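Local atomic coordinates of alpha-Amylase (Thermotoga maritima, PDB entry 2B5D), a protein that belongs to glycosyl hydrolase family 57, is named an alpha-amylase and is built round a largely parallel sheet surrounded by helices. Residues Gly166-Asn169 and Tyr170-His173; Glu328-Ala331 and Arg332-Asp336. All coordinates share one frame; numbering follows the deposited sequence.

Contact 1: Gly166-Asn169 and Tyr170-His173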
ATOM      1  N   GLY A 166      -4.315 -15.561 -33.439  1.00 43.96           N
ATOM      2  CA  GLY A 166      -3.731 -14.386 -34.077  1.00 44.11           C
ATOM      3  C   GLY A 166      -3.891 -14.372 -35.583  1.00 45.82           C
ATOM      4  O   GLY A 166      -4.294 -13.347 -36.176  1.00 43.65           O
ATOM      5  N   VAL A 167      -3.554 -15.518 -36.208  1.00 46.77           N
ATOM      6  CA  VAL A 167      -3.613 -15.655 -37.673  1.00 47.21           C
ATOM      7  C   VAL A 167      -5.024 -15.395 -38.180  1.00 48.31           C
ATOM      8  O   VAL A 167      -5.227 -14.554 -39.069  1.00 48.25           O
ATOM      9  CB  VAL A 167      -3.044 -17.056 -38.141  1.00 48.13           C
ATOM     10  CG1 VAL A 167      -3.349 -17.315 -39.587  1.00 45.68           C
ATOM     11  CG2 VAL A 167      -1.471 -17.139 -37.853  1.00 45.33           C
ATOM     12  N   LYS A 168      -6.005 -16.082 -37.582  1.00 49.63           N
ATOM     13  CA  LYS A 168      -7.414 -15.888 -37.942  1.00 50.57           C
ATOM     14  C   LYS A 168      -7.889 -14.481 -37.659  1.00 50.75           C
ATOM     15  O   LYS A 168      -8.628 -13.883 -38.482  1.00 52.31           O
ATOM     16  CB  LYS A 168      -8.300 -16.887 -37.223  1.00 51.78           C
ATOM     17  CG  LYS A 168      -8.213 -18.313 -37.757  1.00 55.13           C
ATOM     18  CD  LYS A 168      -9.445 -19.127 -37.337  1.00 60.21           C
ATOM     19  CE  LYS A 168      -9.179 -20.656 -37.403  1.00 62.88           C
ATOM     20  NZ  LYS A 168      -8.383 -21.072 -38.618  1.00 61.83           N
ATOM     21  N   ASN A 169      -7.456 -13.918 -36.525  1.00 50.23           N
ATOM     22  CA  ASN A 169      -7.829 -12.538 -36.219  1.00 49.54           C
ATOM     23  C   ASN A 169      -7.340 -11.510 -37.246  1.00 48.76           C
ATOM     24  O   ASN A 169      -8.082 -10.592 -37.644  1.00 48.42           O
ATOM     25  CB  ASN A 169      -7.444 -12.130 -34.795  1.00 50.15           C
ATOM     26  CG  ASN A 169      -8.065 -10.823 -34.415  1.00 50.08           C
ATOM     27  OD1 ASN A 169      -9.259 -10.777 -34.126  1.00 52.02           O
ATOM     28  ND2 ASN A 169      -7.290  -9.734 -34.495  1.00 49.81           N
ATOM     29  N   TYR A 170      -6.099 -11.678 -37.674  1.00 47.77           N
ATOM     30  CA  TYR A 170      -5.573 -10.914 -38.772  1.00 48.90           C
ATOM     31  C   TYR A 170      -6.388 -11.083 -40.056  1.00 50.06           C
ATOM     32  O   TYR A 170      -6.714 -10.075 -40.734  1.00 50.71           O
ATOM     33  CB  TYR A 170      -4.090 -11.278 -38.992  1.00 48.32           C
ATOM     34  CG  TYR A 170      -3.367 -10.552 -40.104  1.00 48.67           C
ATOM     35  CD1 TYR A 170      -2.393  -9.580 -39.825  1.00 46.77           C
ATOM     36  CD2 TYR A 170      -3.618 -10.865 -41.448  1.00 50.30           C
ATOM     37  CE1 TYR A 170      -1.694  -8.955 -40.847  1.00 49.01           C
ATOM     38  CE2 TYR A 170      -2.931 -10.231 -42.489  1.00 51.00           C
ATOM     39  CZ  TYR A 170      -1.957  -9.287 -42.181  1.00 51.11           C
ATOM     40  OH  TYR A 170      -1.280  -8.669 -43.207  1.00 48.83           O
ATOM     41  N   GLU A 171      -6.670 -12.335 -40.427  1.00 51.35           N
ATOM     42  CA  GLU A 171      -7.505 -12.600 -41.608  1.00 53.58           C
ATOM     43  C   GLU A 171      -8.821 -11.822 -41.582  1.00 53.79           C
ATOM     44  O   GLU A 171      -9.192 -11.196 -42.585  1.00 54.28           O
ATOM     45  CB  GLU A 171      -7.820 -14.084 -41.749  1.00 54.29           C
ATOM     46  CG  GLU A 171      -6.614 -14.990 -41.980  1.00 58.63           C
ATOM     47  CD  GLU A 171      -7.044 -16.376 -42.437  1.00 66.93           C
ATOM     48  OE1 GLU A 171      -7.422 -16.490 -43.640  1.00 70.54           O
ATOM     49  OE2 GLU A 171      -7.016 -17.341 -41.607  1.00 68.86           O
ATOM     50  N   LYS A 172      -9.514 -11.884 -40.436  1.00 53.76           N
ATOM     51  CA  LYS A 172     -10.774 -11.177 -40.201  1.00 54.15           C
ATOM     52  C   LYS A 172     -10.679  -9.677 -40.480  1.00 54.63           C
ATOM     53  O   LYS A 172     -11.494  -9.125 -41.198  1.00 54.45           O
ATOM     54  CB  LYS A 172     -11.259 -11.427 -38.776  1.00 54.12           C
ATOM     55  CG  LYS A 172     -12.521 -10.607 -38.376  1.00 55.62           C
ATOM     56  CD  LYS A 172     -12.831 -10.743 -36.895  1.00 54.79           C
ATOM     57  CE  LYS A 172     -12.123  -9.658 -36.082  1.00 54.67           C
ATOM     58  NZ  LYS A 172     -12.519  -9.766 -34.626  1.00 55.94           N
ATOM     59  N   HIS A 173      -9.664  -9.017 -39.933  1.00 55.14           N
ATOM     60  CA  HIS A 173      -9.523  -7.585 -40.163  1.00 55.25           C
ATOM     61  C   HIS A 173      -8.909  -7.245 -41.492  1.00 56.59           C
ATOM     62  O   HIS A 173      -9.240  -6.219 -42.076  1.00 57.14           O
ATOM     63  CB  HIS A 173      -8.653  -6.931 -39.081  1.00 53.96           C
ATOM     64  CG  HIS A 173      -9.257  -6.940 -37.715  1.00 51.50           C
ATOM     65  ND1 HIS A 173      -8.703  -7.643 -36.665  1.00 50.44           N
ATOM     66  CD2 HIS A 173     -10.348  -6.314 -37.215  1.00 50.06           C
ATOM     67  CE1 HIS A 173      -9.424  -7.450 -35.575  1.00 49.74           C
ATOM     68  NE2 HIS A 173     -10.438  -6.660 -35.885  1.00 51.54           N
TER

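Contact 2: Glu328-Ala331 and Arg332-Asp336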
ATOM      1  N   GLU A 328      25.037   3.077 -44.872  1.00 51.78           N
ATOM      2  CA  GLU A 328      25.781   3.010 -46.132  1.00 51.72           C
ATOM      3  C   GLU A 328      27.163   2.486 -45.855  1.00 50.99           C
ATOM      4  O   GLU A 328      27.659   1.565 -46.482  1.00 50.85           O
ATOM      5  CB  GLU A 328      25.878   4.394 -46.726  1.00 52.19           C
ATOM      6  CG  GLU A 328      24.540   4.878 -47.275  1.00 53.53           C
ATOM      7  CD  GLU A 328      24.642   6.204 -47.975  1.00 55.44           C
ATOM      8  OE1 GLU A 328      23.847   6.439 -48.925  1.00 58.01           O
ATOM      9  OE2 GLU A 328      25.519   7.005 -47.588  1.00 54.29           O
ATOM     10  N   SER A 329      27.804   3.074 -44.887  1.00 50.96           N
ATOM     11  CA  SER A 329      29.074   2.539 -44.487  1.00 51.51           C
ATOM     12  C   SER A 329      28.946   1.018 -44.174  1.00 51.40           C
ATOM     13  O   SER A 329      29.703   0.209 -44.692  1.00 52.18           O
ATOM     14  CB  SER A 329      29.602   3.345 -43.321  1.00 50.51           C
ATOM     15  OG  SER A 329      30.760   2.732 -42.842  1.00 53.00           O
ATOM     16  N   GLN A 330      27.955   0.623 -43.378  1.00 51.60           N
ATOM     17  CA  GLN A 330      27.793  -0.806 -42.972  1.00 50.16           C
ATOM     18  C   GLN A 330      27.474  -1.719 -44.185  1.00 49.63           C
ATOM     19  O   GLN A 330      28.095  -2.754 -44.349  1.00 47.68           O
ATOM     20  CB  GLN A 330      26.792  -0.929 -41.812  1.00 50.65           C
ATOM     21  CG  GLN A 330      26.306  -2.387 -41.482  1.00 51.33           C
ATOM     22  CD  GLN A 330      25.095  -2.393 -40.573  1.00 48.06           C
ATOM     23  OE1 GLN A 330      24.078  -1.745 -40.852  1.00 44.81           O
ATOM     24  NE2 GLN A 330      25.193  -3.128 -39.493  1.00 45.61           N
ATOM     25  N   ALA A 331      26.592  -1.264 -45.066  1.00 49.49           N
ATOM     26  CA  ALA A 331      26.312  -1.950 -46.292  1.00 51.87           C
ATOM     27  C   ALA A 331      27.553  -2.239 -47.148  1.00 54.50           C
ATOM     28  O   ALA A 331      27.767  -3.388 -47.594  1.00 54.70           O
ATOM     29  CB  ALA A 331      25.256  -1.193 -47.112  1.00 51.50           C
ATOM     30  N   ARG A 332      28.373  -1.201 -47.381  1.00 55.93           N
ATOM     31  CA  ARG A 332      29.500  -1.317 -48.283  1.00 56.53           C
ATOM     32  C   ARG A 332      30.497  -2.302 -47.721  1.00 56.67           C
ATOM     33  O   ARG A 332      30.987  -3.173 -48.450  1.00 57.66           O
ATOM     34  CB  ARG A 332      30.151   0.055 -48.526  1.00 56.87           C
ATOM     35  CG  ARG A 332      29.381   0.978 -49.503  1.00 57.81           C
ATOM     36  CD  ARG A 332      30.274   2.184 -49.886  1.00 58.56           C
ATOM     37  NE  ARG A 332      30.803   2.806 -48.663  1.00 59.68           N
ATOM     38  CZ  ARG A 332      30.300   3.906 -48.107  1.00 58.68           C
ATOM     39  NH1 ARG A 332      29.276   4.550 -48.691  1.00 56.78           N
ATOM     40  NH2 ARG A 332      30.840   4.367 -46.982  1.00 54.80           N
ATOM     41  N   ARG A 333      30.784  -2.180 -46.431  1.00 56.06           N
ATOM     42  CA  ARG A 333      31.679  -3.090 -45.745  1.00 57.45           C
ATOM     43  C   ARG A 333      31.187  -4.560 -45.853  1.00 58.05           C
ATOM     44  O   ARG A 333      31.991  -5.488 -45.994  1.00 58.97           O
ATOM     45  CB  ARG A 333      31.738  -2.663 -44.283  1.00 56.60           C
ATOM     46  CG  ARG A 333      32.506  -3.585 -43.357  1.00 59.11           C
ATOM     47  CD  ARG A 333      32.553  -3.025 -41.942  1.00 60.66           C
ATOM     48  NE  ARG A 333      31.356  -3.288 -41.132  1.00 71.97           N
ATOM     49  CZ  ARG A 333      30.505  -2.358 -40.683  1.00 76.41           C
ATOM     50  NH1 ARG A 333      30.692  -1.047 -40.948  1.00 78.42           N
ATOM     51  NH2 ARG A 333      29.468  -2.738 -39.945  1.00 76.02           N
ATOM     52  N   LEU A 334      29.868  -4.755 -45.762  1.00 57.71           N
ATOM     53  CA  LEU A 334      29.260  -6.079 -45.752  1.00 58.22           C
ATOM     54  C   LEU A 334      29.242  -6.688 -47.141  1.00 58.62           C
ATOM     55  O   LEU A 334      29.555  -7.842 -47.274  1.00 57.67           O
ATOM     56  CB  LEU A 334      27.827  -6.029 -45.201  1.00 57.01           C
ATOM     57  CG  LEU A 334      27.412  -6.468 -43.783  1.00 56.69           C
ATOM     58  CD1 LEU A 334      28.521  -6.706 -42.798  1.00 50.63           C
ATOM     59  CD2 LEU A 334      26.336  -5.503 -43.239  1.00 52.22           C
ATOM     60  N   MET A 335      28.833  -5.919 -48.154  1.00 60.22           N
ATOM     61  CA  MET A 335      28.904  -6.352 -49.550  1.00 62.59           C
ATOM     62  C   MET A 335      30.321  -6.837 -49.876  1.00 63.11           C
ATOM     63  O   MET A 335      30.524  -7.957 -50.389  1.00 63.59           O
ATOM     64  CB  MET A 335      28.471  -5.224 -50.495  1.00 61.92           C
ATOM     65  CG  MET A 335      26.992  -5.237 -50.779  1.00 62.67           C
ATOM     66  SD  MET A 335      26.205  -3.862 -51.662  1.00 67.38           S
ATOM     67  CE  MET A 335      26.608  -2.454 -50.594  1.00 66.35           C
ATOM     68  N   ASP A 336      31.310  -6.015 -49.534  1.00 63.72           N
ATOM     69  CA  ASP A 336      32.687  -6.359 -49.809  1.00 64.63           C
ATOM     70  C   ASP A 336      33.132  -7.652 -49.090  1.00 64.90           C
ATOM     71  O   ASP A 336      33.868  -8.444 -49.669  1.00 64.90           O
ATOM     72  CB  ASP A 336      33.610  -5.159 -49.541  1.00 64.70           C
ATOM     73  CG  ASP A 336      35.092  -5.553 -49.525  1.00 67.03           C
ATOM     74  OD1 ASP A 336      35.743  -5.604 -50.621  1.00 67.94           O
ATOM     75  OD2 ASP A 336      35.600  -5.817 -48.402  1.00 65.77           O
TER
HETATM   76  O   HOH W   1      27.512  -4.959 -39.414  1.00 48.57           O

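Contact 1: Gly166-Asn169 and Tyr170-His173
N169 and H173 meet one turn apart on helix 156-174, the crossover helix of the beta-alpha-beta unit made by strands 137-142 and 180-182, and they illustrate how a four-residue spacing brings two flat groups together. The first torsion of H173 (chi1 -67°) sets its ring beside its own backbone N and turns it back along the helix toward N169. There the amide of N169 stands steeply against the imidazole, the two planes 75° apart, with N169 CG 3.8 Å from H173 CE1. K172 completes the group from another direction: its chain bends at the third torsion and carries CE across one face of the H173 ring, 3.4 Å above the plane and displaced toward the rim. The ammonium of K172 then finds its main partners beyond the helix, in salt bridges with E63 and E517, while N169 and H173 both pack on M62 of helix 59-66.

Y170 takes a different course. Its CB rests 3.5 Å from G166 O, but the ring leads away, and the hydroxyl is hydrogen-bonded to I139 O and to Q132 NE2, the first of these bonds tying the helix to strand 137-142.

Round the other flank, E171 folds back over the previous turn, with its CG 3.3 Å from V167 O. Its carboxylate reaches the aliphatic parts of two residues, OE2 lying 4.2 Å from V167 CG1 and 4.1 Å from K168 CG. The opposite charges remain apart, K168 NZ being 5.0 Å from E171 OE2. Beneath these side chains runs the regular backbone bonding of the helix, as in the 2.9 Å bond from K172 N to K168 O.

Contact 2: Glu328-Ala331 and Arg332-Asp336
R332 lies back along the preceding turn of its helix, setting a guanidinium group flat against E328 and S329. A bend at its third torsion (chi3 -51°) brings the group over the backbone: E328 O sits 3.9 Å from its plane, above the centre, and S329 N lies over the same face nearer the rim. R332 NH2 is 3.6 Å from S329 CA. The charge is met elsewhere, NH1 forming a salt bridge with D376, whereas E328 OE1 bonds to S374.

A331, with only a methyl group, is met by M335 from the next turn and by L377 of strand 377-379. The side chain of M335 bends at its third torsion (chi3 -58°), bringing its terminal methyl CE 3.9 Å from A331 CB, a small apolar contact.

Q330 faces another way and meets two partners. Its CG lies 3.6 Å from L334 CD2, the two side chains running alongside each other in the same direction, and 3.5 Å from R333 NH2, with the amide and guanidinium planes 46° apart. A water accepts a 3.0 Å bond from Q330 NE2 and a weak one from R333 NH2, while NE2 also bonds to D238.

Neighbours three and four residues apart meet in this way along any alpha helix. Here R332 is exposed, whereas E328 joins A331 in touching L377, a helix packed on one side against a strand of the central sheet.

In the fold
Read from the N terminus, the chain reaches contact 1 first and finishes it well before contact 2 begins, so the two stand in series and neither encloses nor crosses the other. Each is continuous within a single helix and closes no loop. Contact 1 belongs to helix 156-174, which connects the parallel strands 137-142 and 180-182, and looks toward helix 59-66 and the C-terminal part of the chain through E517. Contact 2 lies near the end of helix 309-338, shortly before strand 343-349, and faces strand 377-379; R333 also packs on Q217 of the second subunit. The centres of contact 1 and contact 2 are about 38 Å apart. The nearest atoms of contact 1 and contact 2 are about 26 Å apart.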